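Local coordinates for FOG-3 protein (PDB 5TD6), which belongs to the BTG/Tob family, binds RNA and assembles into a multimer that specifies sperm fate in the nematode germline, and probably acts as a transcriptional corepressor, at residues M1-F11 with I110-D118. The protein carries 2 engineered substitutions. Numbering follows the deposited sequence.
Engineered in segment 110-118: A117 (natural residue Cys).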
ATOM      1  N   MET B   1       6.672 -12.628  -3.953  1.00 34.02           N
ATOM      2  CA  MET B   1       7.896 -11.832  -4.032  0.54 36.22           C
ATOM      3  C   MET B   1       7.621 -10.367  -4.364  1.00 32.00           C
ATOM      4  O   MET B   1       7.992  -9.456  -3.632  1.00 35.36           O
ATOM      5  CB  MET B   1       8.838 -12.424  -5.080  0.54 36.18           C
ATOM      6  CG  MET B   1      10.012 -11.540  -5.399  0.54 45.09           C
ATOM      7  SD  MET B   1      11.024 -11.266  -3.934  0.54 34.24           S
ATOM      8  CE  MET B   1      12.107 -10.083  -4.575  0.54 45.91           C
ATOM      9  N   TYR B   2       6.976 -10.146  -5.505  1.00 38.25           N
ATOM     10  CA  TYR B   2       6.820  -8.784  -6.011  1.00 35.42           C
ATOM     11  C   TYR B   2       5.826  -7.983  -5.179  1.00 37.10           C
ATOM     12  O   TYR B   2       6.016  -6.778  -4.953  1.00 28.09           O
ATOM     13  CB  TYR B   2       6.412  -8.825  -7.491  1.00 37.83           C
ATOM     14  CG  TYR B   2       7.520  -9.423  -8.322  1.00 39.39           C
ATOM     15  CD1 TYR B   2       8.652  -8.684  -8.635  1.00 40.47           C
ATOM     16  CD2 TYR B   2       7.463 -10.742  -8.747  1.00 46.83           C
ATOM     17  CE1 TYR B   2       9.687  -9.236  -9.375  1.00 43.44           C
ATOM     18  CE2 TYR B   2       8.490 -11.299  -9.486  1.00 50.53           C
ATOM     19  CZ  TYR B   2       9.597 -10.540  -9.794  1.00 48.16           C
ATOM     20  OH  TYR B   2      10.610 -11.095 -10.526  1.00 53.39           O
ATOM     21  N   THR B   3       4.774  -8.660  -4.728  1.00 34.06           N
ATOM     22  CA  THR B   3       3.823  -8.084  -3.766  1.00 30.28           C
ATOM     23  C   THR B   3       4.566  -7.527  -2.546  1.00 33.30           C
ATOM     24  O   THR B   3       4.383  -6.363  -2.165  1.00 31.43           O
ATOM     25  CB  THR B   3       2.814  -9.141  -3.287  1.00 30.46           C
ATOM     26  OG1 THR B   3       2.117  -9.685  -4.411  1.00 27.15           O
ATOM     27  CG2 THR B   3       1.807  -8.567  -2.272  1.00 30.75           C
ATOM     28  N   GLU B   4       5.410  -8.364  -1.937  1.00 34.13           N
ATOM     29  CA  GLU B   4       6.099  -7.961  -0.711  1.00 29.39           C
ATOM     30  C   GLU B   4       7.042  -6.786  -0.965  1.00 26.56           C
ATOM     31  O   GLU B   4       7.090  -5.836  -0.181  1.00 27.38           O
ATOM     32  CB  GLU B   4       6.868  -9.143  -0.107  1.00 28.32           C
ATOM     33  CG  GLU B   4       5.993 -10.248   0.458  1.00 25.41           C
ATOM     34  CD  GLU B   4       5.575 -11.293  -0.602  1.00 28.16           C
ATOM     35  OE1 GLU B   4       5.820 -11.104  -1.821  1.00 32.42           O
ATOM     36  OE2 GLU B   4       4.986 -12.304  -0.201  1.00 28.48           O
ATOM     37  N   VAL B   5       7.784  -6.844  -2.066  1.00 28.78           N
ATOM     38  CA  VAL B   5       8.684  -5.752  -2.433  1.00 29.60           C
ATOM     39  C   VAL B   5       7.891  -4.476  -2.650  1.00 30.14           C
ATOM     40  O   VAL B   5       8.291  -3.412  -2.225  1.00 30.20           O
ATOM     41  CB  VAL B   5       9.486  -6.061  -3.723  1.00 28.03           C
ATOM     42  CG1 VAL B   5      10.164  -4.823  -4.215  1.00 24.62           C
ATOM     43  CG2 VAL B   5      10.510  -7.183  -3.482  1.00 32.61           C
ATOM     44  N   ARG B   6       6.753  -4.593  -3.319  1.00 29.97           N
ATOM     45  CA  ARG B   6       5.949  -3.409  -3.572  1.00 31.15           C
ATOM     46  C   ARG B   6       5.451  -2.814  -2.264  1.00 25.22           C
ATOM     47  O   ARG B   6       5.436  -1.589  -2.114  1.00 28.79           O
ATOM     48  CB  ARG B   6       4.755  -3.720  -4.483  1.00 31.05           C
ATOM     49  CG  ARG B   6       3.897  -2.486  -4.776  1.00 31.12           C
ATOM     50  CD  ARG B   6       2.663  -2.844  -5.603  1.00 34.71           C
ATOM     51  NE  ARG B   6       1.733  -3.681  -4.853  1.00 36.26           N
ATOM     52  CZ  ARG B   6       1.407  -4.927  -5.191  1.00 46.41           C
ATOM     53  NH1 ARG B   6       1.939  -5.493  -6.270  1.00 44.52           N
ATOM     54  NH2 ARG B   6       0.547  -5.613  -4.448  1.00 48.00           N
ATOM     55  N   GLU B   7       5.029  -3.671  -1.324  1.00 22.61           N
ATOM     56  CA  GLU B   7       4.573  -3.167  -0.029  1.00 25.14           C
ATOM     57  C   GLU B   7       5.721  -2.489   0.740  1.00 29.12           C
ATOM     58  O   GLU B   7       5.507  -1.467   1.399  1.00 32.20           O
ATOM     59  CB  GLU B   7       3.961  -4.288   0.809  1.00 24.52           C
ATOM     60  CG  GLU B   7       2.605  -4.806   0.265  1.00 24.78           C
ATOM     61  CD  GLU B   7       1.578  -3.714   0.169  1.00 33.08           C
ATOM     62  OE1 GLU B   7       1.503  -2.893   1.104  1.00 29.96           O
ATOM     63  OE2 GLU B   7       0.854  -3.661  -0.842  1.00 37.05           O
ATOM     64  N   LEU B   8       6.921  -3.060   0.664  1.00 30.82           N
ATOM     65  CA  LEU B   8       8.101  -2.464   1.319  1.00 24.45           C
ATOM     66  C   LEU B   8       8.414  -1.106   0.695  1.00 30.98           C
ATOM     67  O   LEU B   8       8.630  -0.101   1.401  1.00 31.26           O
ATOM     68  CB  LEU B   8       9.322  -3.381   1.208  1.00 30.97           C
ATOM     69  CG  LEU B   8      10.380  -3.278   2.326  1.00 38.82           C
ATOM     70  CD1 LEU B   8      11.440  -4.380   2.266  1.00 40.71           C
ATOM     71  CD2 LEU B   8      11.049  -1.951   2.354  1.00 39.94           C
ATOM     72  N   VAL B   9       8.452  -1.078  -0.633  1.00 28.59           N
ATOM     73  CA  VAL B   9       8.767   0.165  -1.345  1.00 28.30           C
ATOM     74  C   VAL B   9       7.748   1.246  -1.027  1.00 29.56           C
ATOM     75  O   VAL B   9       8.094   2.416  -0.822  1.00 33.00           O
ATOM     76  CB  VAL B   9       8.805  -0.048  -2.866  1.00 31.62           C
ATOM     77  CG1 VAL B   9       8.883   1.292  -3.583  1.00 22.76           C
ATOM     78  CG2 VAL B   9       9.994  -0.931  -3.240  1.00 31.43           C
ATOM     79  N   ASN B  10       6.486   0.855  -0.963  1.00 26.33           N
ATOM     80  CA  ASN B  10       5.444   1.850  -0.729  1.00 29.27           C
ATOM     81  C   ASN B  10       5.480   2.334   0.720  1.00 29.18           C
ATOM     82  O   ASN B  10       5.234   3.510   0.993  1.00 28.32           O
ATOM     83  CB  ASN B  10       4.080   1.295  -1.129  1.00 29.07           C
ATOM     84  CG  ASN B  10       3.911   1.280  -2.631  1.00 33.08           C
ATOM     85  OD1 ASN B  10       4.773   1.778  -3.331  1.00 37.01           O
ATOM     86  ND2 ASN B  10       2.813   0.739  -3.126  1.00 28.59           N
ATOM     87  N   PHE B  11       5.829   1.442   1.639  1.00 31.10           N
ATOM     88  CA  PHE B  11       6.057   1.849   3.025  1.00 26.02           C
ATOM     89  C   PHE B  11       7.106   2.960   3.131  1.00 29.10           C
ATOM     90  O   PHE B  11       6.898   3.969   3.808  1.00 34.01           O
ATOM     91  CB  PHE B  11       6.501   0.650   3.873  1.00 20.10           C
ATOM     92  CG  PHE B  11       6.748   1.000   5.328  1.00 25.61           C
ATOM     93  CD1 PHE B  11       5.700   1.057   6.232  1.00 25.74           C
ATOM     94  CD2 PHE B  11       8.025   1.288   5.780  1.00 30.40           C
ATOM     95  CE1 PHE B  11       5.915   1.360   7.555  1.00 29.48           C
ATOM     96  CE2 PHE B  11       8.244   1.599   7.115  1.00 30.44           C
ATOM     97  CZ  PHE B  11       7.189   1.645   7.996  1.00 34.72           C
ATOM     98  N   ILE B 110       3.439  -4.443   8.234  1.00 26.21           N
ATOM     99  CA  ILE B 110       3.278  -3.564   7.093  1.00 22.37           C
ATOM    100  C   ILE B 110       2.302  -4.235   6.100  1.00 28.03           C
ATOM    101  O   ILE B 110       1.382  -3.604   5.578  1.00 32.47           O
ATOM    102  CB  ILE B 110       4.614  -3.283   6.387  1.00 25.76           C
ATOM    103  CG1 ILE B 110       5.551  -2.484   7.309  1.00 28.07           C
ATOM    104  CG2 ILE B 110       4.329  -2.557   5.062  1.00 26.97           C
ATOM    105  CD1 ILE B 110       7.021  -2.412   6.797  1.00 34.81           C
ATOM    106  N   TRP B 111       2.516  -5.520   5.856  1.00 25.88           N
ATOM    107  CA  TRP B 111       1.610  -6.313   5.026  1.00 26.29           C
ATOM    108  C   TRP B 111       1.677  -7.788   5.400  1.00 27.66           C
ATOM    109  O   TRP B 111       2.758  -8.319   5.710  1.00 30.40           O
ATOM    110  CB  TRP B 111       1.930  -6.129   3.535  1.00 23.52           C
ATOM    111  CG  TRP B 111       0.999  -6.927   2.589  1.00 27.67           C
ATOM    112  CD1 TRP B 111      -0.237  -6.552   2.128  1.00 28.97           C
ATOM    113  CD2 TRP B 111       1.261  -8.218   2.019  1.00 26.60           C
ATOM    114  NE1 TRP B 111      -0.754  -7.529   1.297  1.00 26.72           N
ATOM    115  CE2 TRP B 111       0.147  -8.561   1.215  1.00 31.42           C
ATOM    116  CE3 TRP B 111       2.330  -9.121   2.112  1.00 30.96           C
ATOM    117  CZ2 TRP B 111       0.075  -9.761   0.511  1.00 31.01           C
ATOM    118  CZ3 TRP B 111       2.256 -10.317   1.410  1.00 31.45           C
ATOM    119  CH2 TRP B 111       1.144 -10.622   0.615  1.00 32.75           C
ATOM    120  N   ILE B 112       0.508  -8.428   5.380  1.00 30.28           N
ATOM    121  CA  ILE B 112       0.333  -9.855   5.629  1.00 27.66           C
ATOM    122  C   ILE B 112      -0.603 -10.400   4.569  1.00 36.38           C
ATOM    123  O   ILE B 112      -1.665  -9.823   4.305  1.00 27.41           O
ATOM    124  CB  ILE B 112      -0.266 -10.161   7.033  1.00 32.41           C
ATOM    125  CG1 ILE B 112       0.583  -9.547   8.160  1.00 25.20           C
ATOM    126  CG2 ILE B 112      -0.374 -11.682   7.268  1.00 31.59           C
ATOM    127  CD1 ILE B 112       0.207 -10.093   9.557  1.00 26.84           C
ATOM    128  N   GLY B 113      -0.214 -11.501   3.951  1.00 35.60           N
ATOM    129  CA  GLY B 113      -1.050 -12.095   2.926  1.00 38.18           C
ATOM    130  C   GLY B 113      -0.537 -13.442   2.466  1.00 39.28           C
ATOM    131  O   GLY B 113       0.362 -14.032   3.078  1.00 34.29           O
ATOM    132  N   ASP B 114      -1.126 -13.912   1.374  1.00 31.98           N
ATOM    133  CA  ASP B 114      -0.845 -15.221   0.778  1.00 35.03           C
ATOM    134  C   ASP B 114       0.605 -15.209   0.297  1.00 32.67           C
ATOM    135  O   ASP B 114       1.027 -14.243  -0.344  1.00 33.00           O
ATOM    136  CB  ASP B 114      -1.856 -15.460  -0.371  1.00 31.46           C
ATOM    137  CG  ASP B 114      -1.854 -16.887  -0.930  1.00 38.37           C
ATOM    138  OD1 ASP B 114      -0.803 -17.544  -1.003  1.00 34.64           O
ATOM    139  OD2 ASP B 114      -2.944 -17.334  -1.346  1.00 43.81           O
ATOM    140  N   VAL B 115       1.386 -16.240   0.630  1.00 32.80           N
ATOM    141  CA  VAL B 115       2.774 -16.313   0.142  1.00 33.28           C
ATOM    142  C   VAL B 115       2.815 -16.379  -1.382  1.00 34.30           C
ATOM    143  O   VAL B 115       3.852 -16.154  -1.989  1.00 33.13           O
ATOM    144  CB  VAL B 115       3.552 -17.542   0.713  1.00 34.09           C
ATOM    145  CG1 VAL B 115       3.703 -17.417   2.230  1.00 35.83           C
ATOM    146  CG2 VAL B 115       2.861 -18.866   0.325  1.00 34.94           C
ATOM    147  N   ASN B 116       1.681 -16.675  -1.996  1.00 35.44           N
ATOM    148  CA  ASN B 116       1.613 -16.740  -3.454  1.00 38.04           C
ATOM    149  C   ASN B 116       0.753 -15.647  -4.092  1.00 41.08           C
ATOM    150  O   ASN B 116       0.253 -15.810  -5.210  1.00 34.59           O
ATOM    151  CB  ASN B 116       1.113 -18.116  -3.871  1.00 42.07           C
ATOM    152  CG  ASN B 116       2.199 -19.154  -3.773  1.00 51.36           C
ATOM    153  OD1 ASN B 116       3.285 -18.977  -4.339  1.00 49.04           O
ATOM    154  ND2 ASN B 116       1.946 -20.210  -3.011  1.00 47.18           N
ATOM    155  N   ALA B 117       0.630 -14.511  -3.403  1.00 31.28           N
ATOM    156  CA  ALA B 117      -0.198 -13.409  -3.901  1.00 33.63           C
ATOM    157  C   ALA B 117       0.178 -12.991  -5.321  1.00 32.81           C
ATOM    158  O   ALA B 117      -0.697 -12.598  -6.086  1.00 37.83           O
ATOM    159  CB  ALA B 117      -0.119 -12.198  -2.951  1.00 27.72           C
ATOM    160  N   ASP B 118       1.465 -13.090  -5.673  1.00 33.37           N
ATOM    161  CA  ASP B 118       1.940 -12.758  -7.018  1.00 33.22           C
ATOM    162  C   ASP B 118       1.182 -13.470  -8.123  1.00 37.60           C
ATOM    163  O   ASP B 118       1.066 -12.964  -9.230  1.00 37.65           O
ATOM    164  CB  ASP B 118       3.404 -13.122  -7.184  1.00 34.47           C
ATOM    165  CG  ASP B 118       4.321 -12.148  -6.506  1.00 38.50           C
ATOM    166  OD1 ASP B 118       3.810 -11.188  -5.876  1.00 32.10           O
ATOM    167  OD2 ASP B 118       5.547 -12.367  -6.600  1.00 36.68           O
TER
HETATM  168  O   HOH W   1       5.911 -14.585  -1.419  1.00 33.77           O
HETATM  169  O   HOH W   2       3.040 -12.947  -1.736  1.00 34.71           O
HETATM  170  O   HOH W   3      -0.092  -3.048   3.300  1.00 27.99           O
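The indole of W111 lies between helix 2-13 and the loop after its own strand: T3 CG2 sits over the six-membered ring, 3.7 Å from its centroid, and E7 CG over the five-membered ring, while G113 N sits over the rim of the opposite face. Water 3 lies in plane at the indole edge and bridges E7 OE1 to I110 O. Its chi1 of -179° turns the W111 indole back toward the helix start, lengthwise over E7 and T3; the carboxylate of E4 stands almost upright to the ring plane (85°), and F17 of the second subunit meets the indole with ring planes about 75° apart. One turn beyond E7, I110 CD1 is centred over a face of the F11 ring, 3.7 Å from its centroid. At the helix start the carboxylate of D118 receives four bonds. Its OD1 takes T3 N through the syn lone pair and T3 OG1, at 2.7 Å, nearly along the C-O bond; its OD2 takes Y2 N at 2.9 Å, also syn, and the terminal M1 N from above the plane, a salt bridge. M1 N also reaches E4 OE1 at 2.8 Å, which probably offsets the closeness of the two acids. Water 1 links E4 OE2 to V115 O, and water 2 links it to D114 O. W111 and I110 thus pack the helix on the sheet, while D118, remote in sequence, binds its first amides as a capping side chain does, tying the N-terminal helix of the BTG/Tob domain to the chain after strand 111-112.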